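Local coordinates for periplasmic binding protein/LacI transcriptional regulator (Clostridium phytofermentans, PDB 3BRS) that probably binds a sugar in the cleft between its two lobes and hands it to a membrane transporter, as periplasmic sugar-binding proteins do, at residues Ser131-Lys141 and Asn162-Ser172; Gln5-Lys13 and Ala61-Ala72. One frame throughout, in Å; residues are numbered along the deposited sequence.

Interaction 1 (Ser131-Lys141 and Asn162-Ser172); sequences SGKIGVISFVK and NKIEAIYYCDS
G132 opens the contact: its carbonyl O takes a hydrogen bond from K163 NZ (2.9 Å) in the carbonyl plane, and the same ammonium also reaches V128 O. The K133 chain, bent at chi2, chi3 and chi4, crosses E165; its NZ and E165 OE2, 3.3 Å apart, form a salt bridge whose hydrogen bond is weak. I134 O accepts E165 N, V136 N donates to A166 O, and V136 O takes Y168 N in a nearly straight bond (2.7 Å, 179° at the hydrogen). V136 and I167 lie side by side on the face covered by helix 144-157; on the other face I137 CD1 rests on Y168 CB at 3.6 Å, beside helix 174-187. S138 O receives C170 N from above the carbonyl plane, and S138 CB lies 3.5 Å from Y169 CD1. K141, with CG anti to its backbone N (chi1 179°), lays CD over one face of the Y169 ring, 3.9 Å from the centroid, while the Y169 hydroxyl bonds to E150. One water links K141 N to D171 OD1. Strands 133-138 and 164-169 with helix 144-157 form a beta-alpha-beta unit at one margin of a Rossmann-like lobe, as in periplasmic binding proteins.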
loop_
_atom_site.group_PDB
_atom_site.type_symbol
_atom_site.label_atom_id
_atom_site.label_comp_id
_atom_site.label_asym_id
_atom_site.label_seq_id
_atom_site.Cartn_x
_atom_site.Cartn_y
_atom_site.Cartn_z
ATOM N N SER A 131 -14.982 25.878 -2.674
ATOM C CA SER A 131 -16.036 24.914 -2.947
ATOM C C SER A 131 -15.480 23.716 -3.667
ATOM O O SER A 131 -14.323 23.694 -4.059
ATOM C CB SER A 131 -17.137 25.530 -3.837
ATOM O OG SER A 131 -16.631 26.215 -4.991
ATOM N N GLY A 132 -16.367 22.757 -3.888
ATOM C CA GLY A 132 -16.051 21.490 -4.522
ATOM C C GLY A 132 -16.358 20.453 -3.469
ATOM O O GLY A 132 -16.345 20.764 -2.277
ATOM N N LYS A 133 -16.679 19.244 -3.908
ATOM C CA LYS A 133 -16.795 18.095 -3.024
ATOM C C LYS A 133 -15.749 17.097 -3.533
ATOM O O LYS A 133 -14.946 17.449 -4.384
ATOM C CB LYS A 133 -18.212 17.485 -2.942
ATOM C CG LYS A 133 -19.298 18.515 -2.619
ATOM C CD LYS A 133 -19.370 18.875 -1.138
ATOM C CE LYS A 133 -20.812 18.645 -0.549
ATOM N NZ LYS A 133 -21.207 17.191 -0.383
ATOM N N ILE A 134 -15.731 15.910 -2.971
ATOM C CA ILE A 134 -14.535 15.083 -3.039
ATOM C C ILE A 134 -14.972 13.681 -3.308
ATOM O O ILE A 134 -15.880 13.168 -2.612
ATOM C CB ILE A 134 -13.669 15.120 -1.648
ATOM C CG1 ILE A 134 -13.020 16.493 -1.410
ATOM C CG2 ILE A 134 -12.594 14.012 -1.591
ATOM C CD1 ILE A 134 -12.809 16.747 0.099
ATOM N N GLY A 135 -14.350 13.010 -4.286
ATOM C CA GLY A 135 -14.651 11.574 -4.381
ATOM C C GLY A 135 -13.402 10.795 -4.087
ATOM O O GLY A 135 -12.285 11.189 -4.480
ATOM N N VAL A 136 -13.575 9.659 -3.417
ATOM C CA VAL A 136 -12.422 8.790 -3.148
ATOM C C VAL A 136 -12.483 7.400 -3.779
ATOM O O VAL A 136 -13.477 6.649 -3.660
ATOM C CB VAL A 136 -12.241 8.559 -1.651
ATOM C CG1 VAL A 136 -10.935 7.851 -1.276
ATOM C CG2 VAL A 136 -12.359 9.871 -0.891
ATOM N N ILE A 137 -11.395 7.041 -4.429
ATOM C CA ILE A 137 -11.191 5.658 -4.869
ATOM C C ILE A 137 -10.106 5.038 -3.971
ATOM O O ILE A 137 -8.839 5.413 -4.009
ATOM C CB ILE A 137 -10.765 5.506 -6.345
ATOM C CG1 ILE A 137 -11.702 6.211 -7.319
ATOM C CG2 ILE A 137 -10.706 3.945 -6.699
ATOM C CD1 ILE A 137 -13.260 5.838 -7.075
ATOM N N SER A 138 -10.602 4.093 -3.173
ATOM C CA SER A 138 -9.765 3.222 -2.366
ATOM C C SER A 138 -9.556 1.888 -3.063
ATOM O O SER A 138 -10.056 1.634 -4.180
ATOM C CB SER A 138 -10.306 3.041 -0.968
ATOM O OG SER A 138 -9.243 2.564 -0.148
ATOM N N PHE A 139 -8.759 1.061 -2.411
ATOM C CA PHE A 139 -8.372 -0.209 -2.916
ATOM C C PHE A 139 -9.007 -1.350 -2.058
ATOM O O PHE A 139 -10.218 -1.655 -2.201
ATOM C CB PHE A 139 -6.850 -0.313 -3.093
ATOM C CG PHE A 139 -5.975 0.089 -1.899
ATOM C CD1 PHE A 139 -5.844 1.448 -1.524
ATOM C CD2 PHE A 139 -5.122 -0.833 -1.312
ATOM C CE1 PHE A 139 -4.977 1.882 -0.445
ATOM C CE2 PHE A 139 -4.219 -0.459 -0.264
ATOM C CZ PHE A 139 -4.113 0.941 0.172
ATOM N N VAL A 140 -8.262 -1.926 -1.103
ATOM C CA VAL A 140 -8.786 -3.182 -0.442
ATOM C C VAL A 140 -9.136 -2.764 0.913
ATOM O O VAL A 140 -8.255 -2.513 1.693
ATOM C CB VAL A 140 -7.791 -4.407 -0.372
ATOM C CG1 VAL A 140 -8.475 -5.648 0.426
ATOM C CG2 VAL A 140 -7.510 -4.861 -1.738
ATOM N N LYS A 141 -10.441 -2.626 1.165
ATOM C CA LYS A 141 -10.975 -1.984 2.364
ATOM C C LYS A 141 -10.405 -2.535 3.663
ATOM O O LYS A 141 -10.236 -1.807 4.674
ATOM C CB LYS A 141 -12.524 -2.162 2.421
ATOM C CG LYS A 141 -13.124 -1.521 3.682
ATOM C CD LYS A 141 -14.565 -1.241 3.566
ATOM C CE LYS A 141 -14.968 -0.536 4.822
ATOM N NZ LYS A 141 -15.969 0.483 4.381
ATOM N N ASN A 162 -16.550 16.118 5.827
ATOM C CA ASN A 162 -17.904 15.921 5.342
ATOM C C ASN A 162 -18.032 16.259 3.826
ATOM O O ASN A 162 -19.072 16.031 3.241
ATOM C CB ASN A 162 -18.841 16.839 6.169
ATOM C CG ASN A 162 -18.573 18.333 5.930
ATOM O OD1 ASN A 162 -19.497 19.138 5.920
ATOM N ND2 ASN A 162 -17.321 18.700 5.715
ATOM N N LYS A 163 -17.009 16.870 3.221
ATOM C CA LYS A 163 -17.034 17.133 1.815
ATOM C C LYS A 163 -16.785 15.840 0.977
ATOM O O LYS A 163 -17.097 15.815 -0.192
ATOM C CB LYS A 163 -16.046 18.256 1.470
ATOM C CG LYS A 163 -16.587 19.642 1.786
ATOM C CD LYS A 163 -15.644 20.728 1.289
ATOM C CE LYS A 163 -16.352 22.097 1.193
ATOM N NZ LYS A 163 -16.137 22.792 -0.145
ATOM N N ILE A 164 -16.253 14.774 1.572
ATOM C CA ILE A 164 -16.182 13.491 0.890
ATOM C C ILE A 164 -17.579 13.004 0.577
ATOM O O ILE A 164 -18.386 12.737 1.484
ATOM C CB ILE A 164 -15.478 12.427 1.752
ATOM C CG1 ILE A 164 -14.105 12.937 2.152
ATOM C CG2 ILE A 164 -15.443 11.053 1.012
ATOM C CD1 ILE A 164 -13.288 11.898 2.981
ATOM N N GLU A 165 -17.841 12.859 -0.716
ATOM C CA GLU A 165 -19.139 12.492 -1.217
ATOM C C GLU A 165 -19.355 11.016 -1.113
ATOM O O GLU A 165 -20.449 10.495 -0.757
ATOM C CB GLU A 165 -19.167 12.875 -2.675
ATOM C CG GLU A 165 -20.506 13.099 -3.164
ATOM C CD GLU A 165 -21.004 14.495 -2.941
ATOM O OE1 GLU A 165 -20.418 15.435 -3.513
ATOM O OE2 GLU A 165 -22.056 14.614 -2.284
ATOM N N ALA A 166 -18.288 10.322 -1.452
ATOM C CA ALA A 166 -18.333 8.892 -1.498
ATOM C C ALA A 166 -16.948 8.266 -1.557
ATOM O O ALA A 166 -15.950 8.861 -2.101
ATOM C CB ALA A 166 -19.194 8.427 -2.673
ATOM N N ILE A 167 -16.910 7.054 -1.018
ATOM C CA ILE A 167 -15.702 6.227 -1.103
ATOM C C ILE A 167 -15.960 4.944 -1.793
ATOM O O ILE A 167 -16.778 4.144 -1.329
ATOM C CB ILE A 167 -14.978 5.934 0.239
ATOM C CG1 ILE A 167 -14.875 7.240 1.032
ATOM C CG2 ILE A 167 -13.561 5.379 -0.084
ATOM C CD1 ILE A 167 -14.002 7.254 2.243
ATOM N N TYR A 168 -15.280 4.750 -2.892
ATOM C CA TYR A 168 -15.450 3.505 -3.740
ATOM C C TYR A 168 -14.214 2.617 -3.552
ATOM O O TYR A 168 -13.072 3.123 -3.638
ATOM C CB TYR A 168 -15.642 3.878 -5.216
ATOM C CG TYR A 168 -15.842 2.695 -6.138
ATOM C CD1 TYR A 168 -14.742 2.050 -6.715
ATOM C CD2 TYR A 168 -17.120 2.182 -6.421
ATOM C CE1 TYR A 168 -14.874 0.929 -7.537
ATOM C CE2 TYR A 168 -17.267 1.011 -7.277
ATOM C CZ TYR A 168 -16.140 0.392 -7.817
ATOM O OH TYR A 168 -16.241 -0.761 -8.697
ATOM N N TYR A 169 -14.413 1.307 -3.370
ATOM C CA TYR A 169 -13.272 0.364 -3.143
ATOM C C TYR A 169 -13.100 -0.456 -4.408
ATOM O O TYR A 169 -13.935 -1.303 -4.683
ATOM C CB TYR A 169 -13.556 -0.541 -1.870
ATOM C CG TYR A 169 -13.693 0.344 -0.576
ATOM C CD1 TYR A 169 -12.568 0.648 0.236
ATOM C CD2 TYR A 169 -14.932 0.909 -0.224
ATOM C CE1 TYR A 169 -12.719 1.460 1.370
ATOM C CE2 TYR A 169 -15.072 1.726 0.905
ATOM C CZ TYR A 169 -13.931 1.990 1.701
ATOM O OH TYR A 169 -14.023 2.827 2.835
ATOM N N CYS A 170 -12.029 -0.175 -5.167
ATOM C CA CYS A 170 -11.642 -0.862 -6.372
ATOM C C CYS A 170 -10.944 -2.143 -6.182
ATOM O O CYS A 170 -10.688 -2.872 -7.212
ATOM C CB CYS A 170 -10.727 0.062 -7.249
ATOM S SG CYS A 170 -8.934 0.172 -6.781
ATOM N N ASP A 171 -10.604 -2.483 -4.947
ATOM C CA ASP A 171 -9.804 -3.727 -4.621
ATOM C C ASP A 171 -8.553 -3.831 -5.454
ATOM O O ASP A 171 -8.151 -4.920 -5.803
ATOM C CB ASP A 171 -10.607 -4.992 -4.905
ATOM C CG ASP A 171 -11.824 -5.128 -3.975
ATOM O OD1 ASP A 171 -11.549 -5.226 -2.746
ATOM O OD2 ASP A 171 -13.001 -5.143 -4.450
ATOM N N SER A 172 -7.843 -2.730 -5.677
ATOM C CA SER A 172 -6.564 -2.787 -6.452
ATOM C C SER A 172 -6.736 -3.395 -7.793
ATOM O O SER A 172 -5.921 -4.172 -8.269
ATOM C CB SER A 172 -5.443 -3.487 -5.643
ATOM O OG SER A 172 -5.340 -2.816 -4.343
HETATM O O HOH W 1 -12.433 -4.063 -0.616
#

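Interaction 2 (Gln5-Lys13 and Ala61-Ala72)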
loop_
_atom_site.group_PDB
_atom_site.type_symbol
_atom_site.label_atom_id
_atom_site.label_comp_id
_atom_site.label_asym_id
_atom_site.label_seq_id
_atom_site.Cartn_x
_atom_site.Cartn_y
_atom_site.Cartn_z
ATOM N N GLN A 5 23.846 -20.783 4.313
ATOM C CA GLN A 5 23.058 -19.606 3.820
ATOM C C GLN A 5 21.686 -19.560 4.454
ATOM O O GLN A 5 20.986 -20.593 4.549
ATOM C CB GLN A 5 22.834 -19.688 2.326
ATOM C CG GLN A 5 23.762 -18.851 1.463
ATOM C CD GLN A 5 23.180 -18.741 0.045
ATOM O OE1 GLN A 5 23.706 -18.032 -0.828
ATOM N NE2 GLN A 5 22.061 -19.446 -0.176
ATOM N N TYR A 6 21.301 -18.352 4.859
ATOM C CA TYR A 6 19.953 -18.077 5.332
ATOM C C TYR A 6 18.923 -18.210 4.224
ATOM O O TYR A 6 19.160 -17.745 3.101
ATOM C CB TYR A 6 19.951 -16.694 5.925
ATOM C CG TYR A 6 20.706 -16.611 7.260
ATOM C CD1 TYR A 6 21.789 -15.744 7.413
ATOM C CD2 TYR A 6 20.319 -17.395 8.370
ATOM C CE1 TYR A 6 22.496 -15.658 8.621
ATOM C CE2 TYR A 6 21.034 -17.316 9.605
ATOM C CZ TYR A 6 22.105 -16.431 9.708
ATOM O OH TYR A 6 22.799 -16.302 10.903
ATOM N N TYR A 7 17.791 -18.866 4.555
ATOM C CA TYR A 7 16.666 -19.054 3.631
ATOM C C TYR A 7 15.438 -18.199 4.108
ATOM O O TYR A 7 14.890 -18.422 5.192
ATOM C CB TYR A 7 16.359 -20.562 3.450
ATOM C CG TYR A 7 15.195 -20.979 2.586
ATOM C CD1 TYR A 7 14.431 -22.166 2.950
ATOM C CD2 TYR A 7 14.819 -20.235 1.424
ATOM C CE1 TYR A 7 13.312 -22.564 2.235
ATOM C CE2 TYR A 7 13.684 -20.629 0.646
ATOM C CZ TYR A 7 12.937 -21.813 1.071
ATOM O OH TYR A 7 11.846 -22.243 0.340
ATOM N N MET A 8 15.051 -17.237 3.266
ATOM C CA MET A 8 13.980 -16.250 3.534
ATOM C C MET A 8 12.903 -16.353 2.456
ATOM O O MET A 8 13.189 -16.564 1.295
ATOM C CB MET A 8 14.517 -14.813 3.533
ATOM C CG MET A 8 15.647 -14.482 4.562
ATOM S SD MET A 8 15.742 -12.695 5.017
ATOM C CE MET A 8 17.152 -12.833 6.091
ATOM N N ILE A 9 11.634 -16.291 2.835
ATOM C CA ILE A 9 10.600 -16.338 1.763
ATOM C C ILE A 9 9.808 -15.070 1.871
ATOM O O ILE A 9 9.307 -14.767 2.953
ATOM C CB ILE A 9 9.685 -17.578 1.939
ATOM C CG1 ILE A 9 10.471 -18.867 1.627
ATOM C CG2 ILE A 9 8.371 -17.446 1.015
ATOM C CD1 ILE A 9 9.584 -20.216 1.999
ATOM N N CYS A 10 9.731 -14.312 0.769
ATOM C CA CYS A 10 8.952 -13.056 0.748
ATOM C C CYS A 10 7.536 -13.288 0.204
ATOM O O CYS A 10 7.389 -13.950 -0.858
ATOM C CB CYS A 10 9.695 -12.010 -0.132
ATOM S SG CYS A 10 8.696 -10.504 -0.112
ATOM N N ILE A 11 6.507 -12.775 0.881
ATOM C CA ILE A 11 5.116 -13.020 0.457
ATOM C C ILE A 11 4.464 -11.708 0.296
ATOM O O ILE A 11 3.899 -11.200 1.248
ATOM C CB ILE A 11 4.297 -13.905 1.423
ATOM C CG1 ILE A 11 5.077 -15.184 1.796
ATOM C CG2 ILE A 11 2.854 -14.155 0.917
ATOM C CD1 ILE A 11 4.314 -16.100 2.833
ATOM N N PRO A 12 4.633 -11.084 -0.873
ATOM C CA PRO A 12 3.931 -9.795 -1.100
ATOM C C PRO A 12 2.402 -9.995 -1.215
ATOM O O PRO A 12 1.913 -11.114 -1.087
ATOM C CB PRO A 12 4.516 -9.275 -2.391
ATOM C CG PRO A 12 5.698 -10.222 -2.765
ATOM C CD PRO A 12 5.424 -11.514 -2.031
ATOM N N LYS A 13 1.621 -8.923 -1.347
ATOM C CA LYS A 13 0.175 -9.078 -1.508
ATOM C C LYS A 13 -0.104 -9.565 -2.911
ATOM O O LYS A 13 -1.080 -10.327 -3.081
ATOM C CB LYS A 13 -0.524 -7.742 -1.364
ATOM C CG LYS A 13 -0.469 -7.188 0.088
ATOM C CD LYS A 13 -1.327 -5.943 0.083
ATOM C CE LYS A 13 -1.501 -5.339 1.466
ATOM N NZ LYS A 13 -1.812 -3.863 1.286
ATOM N N ALA A 61 4.650 -21.808 2.836
ATOM C CA ALA A 61 5.928 -21.136 3.189
ATOM C C ALA A 61 6.546 -21.819 4.422
ATOM O O ALA A 61 7.687 -22.242 4.434
ATOM C CB ALA A 61 5.677 -19.567 3.503
ATOM N N ILE A 62 5.711 -21.987 5.440
ATOM C CA ILE A 62 6.075 -22.634 6.695
ATOM C C ILE A 62 6.587 -24.056 6.471
ATOM O O ILE A 62 7.591 -24.407 7.057
ATOM C CB ILE A 62 4.891 -22.708 7.659
ATOM C CG1 ILE A 62 4.473 -21.291 8.136
ATOM C CG2 ILE A 62 5.200 -23.699 8.874
ATOM C CD1 ILE A 62 3.083 -21.302 8.714
ATOM N N LYS A 63 5.911 -24.849 5.641
ATOM C CA LYS A 63 6.436 -26.185 5.276
ATOM C C LYS A 63 7.714 -26.205 4.454
ATOM O O LYS A 63 8.391 -27.229 4.398
ATOM C CB LYS A 63 5.387 -27.019 4.546
ATOM C CG LYS A 63 4.024 -27.107 5.223
ATOM C CD LYS A 63 3.996 -28.135 6.329
ATOM C CE LYS A 63 2.540 -28.640 6.591
ATOM N NZ LYS A 63 2.418 -29.862 7.511
ATOM N N ARG A 64 8.100 -25.095 3.843
ATOM C CA ARG A 64 9.448 -25.033 3.240
ATOM C C ARG A 64 10.579 -24.821 4.242
ATOM O O ARG A 64 11.722 -24.890 3.876
ATOM C CB ARG A 64 9.533 -23.999 2.154
ATOM C CG ARG A 64 8.668 -24.357 0.948
ATOM C CD ARG A 64 8.938 -23.410 -0.228
ATOM N NE ARG A 64 7.822 -23.480 -1.208
ATOM C CZ ARG A 64 7.831 -22.804 -2.340
ATOM N NH1 ARG A 64 8.895 -22.005 -2.618
ATOM N NH2 ARG A 64 6.784 -22.917 -3.168
ATOM N N LYS A 65 10.277 -24.571 5.528
ATOM C CA LYS A 65 11.334 -24.431 6.625
ATOM C C LYS A 65 12.370 -23.324 6.243
ATOM O O LYS A 65 13.570 -23.477 6.261
ATOM C CB LYS A 65 11.935 -25.788 7.049
ATOM C CG LYS A 65 10.785 -26.806 7.486
ATOM C CD LYS A 65 11.227 -28.032 8.205
ATOM C CE LYS A 65 10.055 -28.691 9.033
ATOM N NZ LYS A 65 8.750 -28.922 8.298
ATOM N N PRO A 66 11.863 -22.156 5.938
ATOM C CA PRO A 66 12.760 -20.959 5.811
ATOM C C PRO A 66 13.173 -20.454 7.239
ATOM O O PRO A 66 12.614 -20.914 8.283
ATOM C CB PRO A 66 11.868 -19.966 5.143
ATOM C CG PRO A 66 10.421 -20.356 5.878
ATOM C CD PRO A 66 10.421 -21.853 5.866
ATOM N N ASP A 67 14.150 -19.562 7.308
ATOM C CA ASP A 67 14.543 -18.953 8.554
ATOM C C ASP A 67 13.625 -17.759 8.865
ATOM O O ASP A 67 13.375 -17.411 10.033
ATOM C CB ASP A 67 15.982 -18.468 8.378
ATOM C CG ASP A 67 16.989 -19.611 8.367
ATOM O OD1 ASP A 67 16.937 -20.478 9.281
ATOM O OD2 ASP A 67 17.776 -19.645 7.412
ATOM N N VAL A 68 13.085 -17.153 7.811
ATOM C CA VAL A 68 12.342 -15.877 7.904
ATOM C C VAL A 68 11.238 -15.882 6.891
ATOM O O VAL A 68 11.437 -16.355 5.779
ATOM C CB VAL A 68 13.236 -14.636 7.549
ATOM C CG1 VAL A 68 12.400 -13.325 7.617
ATOM C CG2 VAL A 68 14.489 -14.533 8.462
ATOM N N ILE A 69 10.082 -15.345 7.235
ATOM C CA ILE A 69 9.097 -15.080 6.185
ATOM C C ILE A 69 8.847 -13.586 6.238
ATOM O O ILE A 69 8.636 -13.042 7.341
ATOM C CB ILE A 69 7.799 -15.819 6.527
ATOM C CG1 ILE A 69 7.829 -17.268 5.996
ATOM C CG2 ILE A 69 6.527 -14.994 6.103
ATOM C CD1 ILE A 69 6.745 -18.208 6.763
ATOM N N LEU A 70 8.900 -12.892 5.094
ATOM C CA LEU A 70 8.513 -11.467 5.059
ATOM C C LEU A 70 7.099 -11.372 4.490
ATOM O O LEU A 70 6.856 -11.940 3.434
ATOM C CB LEU A 70 9.442 -10.625 4.156
ATOM C CG LEU A 70 10.911 -10.691 4.527
ATOM C CD1 LEU A 70 11.540 -11.964 4.002
ATOM C CD2 LEU A 70 11.481 -9.527 3.853
ATOM N N LEU A 71 6.187 -10.604 5.097
ATOM C CA LEU A 71 4.830 -10.826 4.740
ATOM C C LEU A 71 4.181 -9.508 4.634
ATOM O O LEU A 71 4.305 -8.721 5.578
ATOM C CB LEU A 71 4.137 -11.692 5.818
ATOM C CG LEU A 71 2.621 -11.793 5.732
ATOM C CD1 LEU A 71 2.141 -12.447 4.395
ATOM C CD2 LEU A 71 2.116 -12.562 6.978
ATOM N N ALA A 72 3.492 -9.259 3.506
ATOM C CA ALA A 72 2.623 -8.046 3.389
ATOM C C ALA A 72 1.224 -8.615 3.562
ATOM O O ALA A 72 0.796 -9.446 2.771
ATOM C CB ALA A 72 2.830 -7.311 2.075
#
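Y7, near the start of strand 7-11, is gripped through its backbone by D67: its N meets D67 OD2 on its anti side, somewhat out of the carboxylate plane (3.0 Å, 168° at the hydrogen). Farther along, a parallel ladder runs from I9 N to V68 O, L70 N to I9 O, I11 N to L70 O (2.7 Å) and A72 N to I11 O (3.0 Å). With CG anti to the backbone N (chi1 177°), the Y7 ring places its face against P66 CB, a CH-pi contact 4.2 Å from the centroid, offset toward the rim; Y7 OH and the R64 guanidinium both turn to E41. The edge of the Y6 ring meets D67, CD2 to OD2 being 3.5 Å, with the carboxylate nearly perpendicular to the ring. Among the apolar side chains, M8 lies alongside V68 and touches A257 of helix 246-262, whereas I9 and I11 face helix 51-63, I11 CD1 touching A61 CB at 3.8 Å. Strand 39-42, helix 51-63 and strand 68-71 make a beta-alpha-beta crossover, with strand 7-11 between the two strands in the parallel sheet of a Rossmann-like lobe, the alpha/beta architecture of periplasmic binding proteins.

Interactions 1 and 2 belong to two different lobes, and each pairs the first strand of a six-stranded sheet with a parallel neighbour, but on opposite flanks of that strand. Interaction 1 takes the edge side, where 164-169 is the outermost strand; interaction 2 takes the inner side, toward 68-71, with 39-42 on the other flank of 7-11. Their centres lie about 35 Å apart on opposite sides of the chain's centre, yet the nearest atoms approach to about 4 Å without touching. Two links bridge the lobes here: S172 OG bonds to E48, and K13 NZ bonds weakly to T145. Both follow the C-terminal ends of strands, where sugar-binding proteins of this family usually hold their ligand between the lobes.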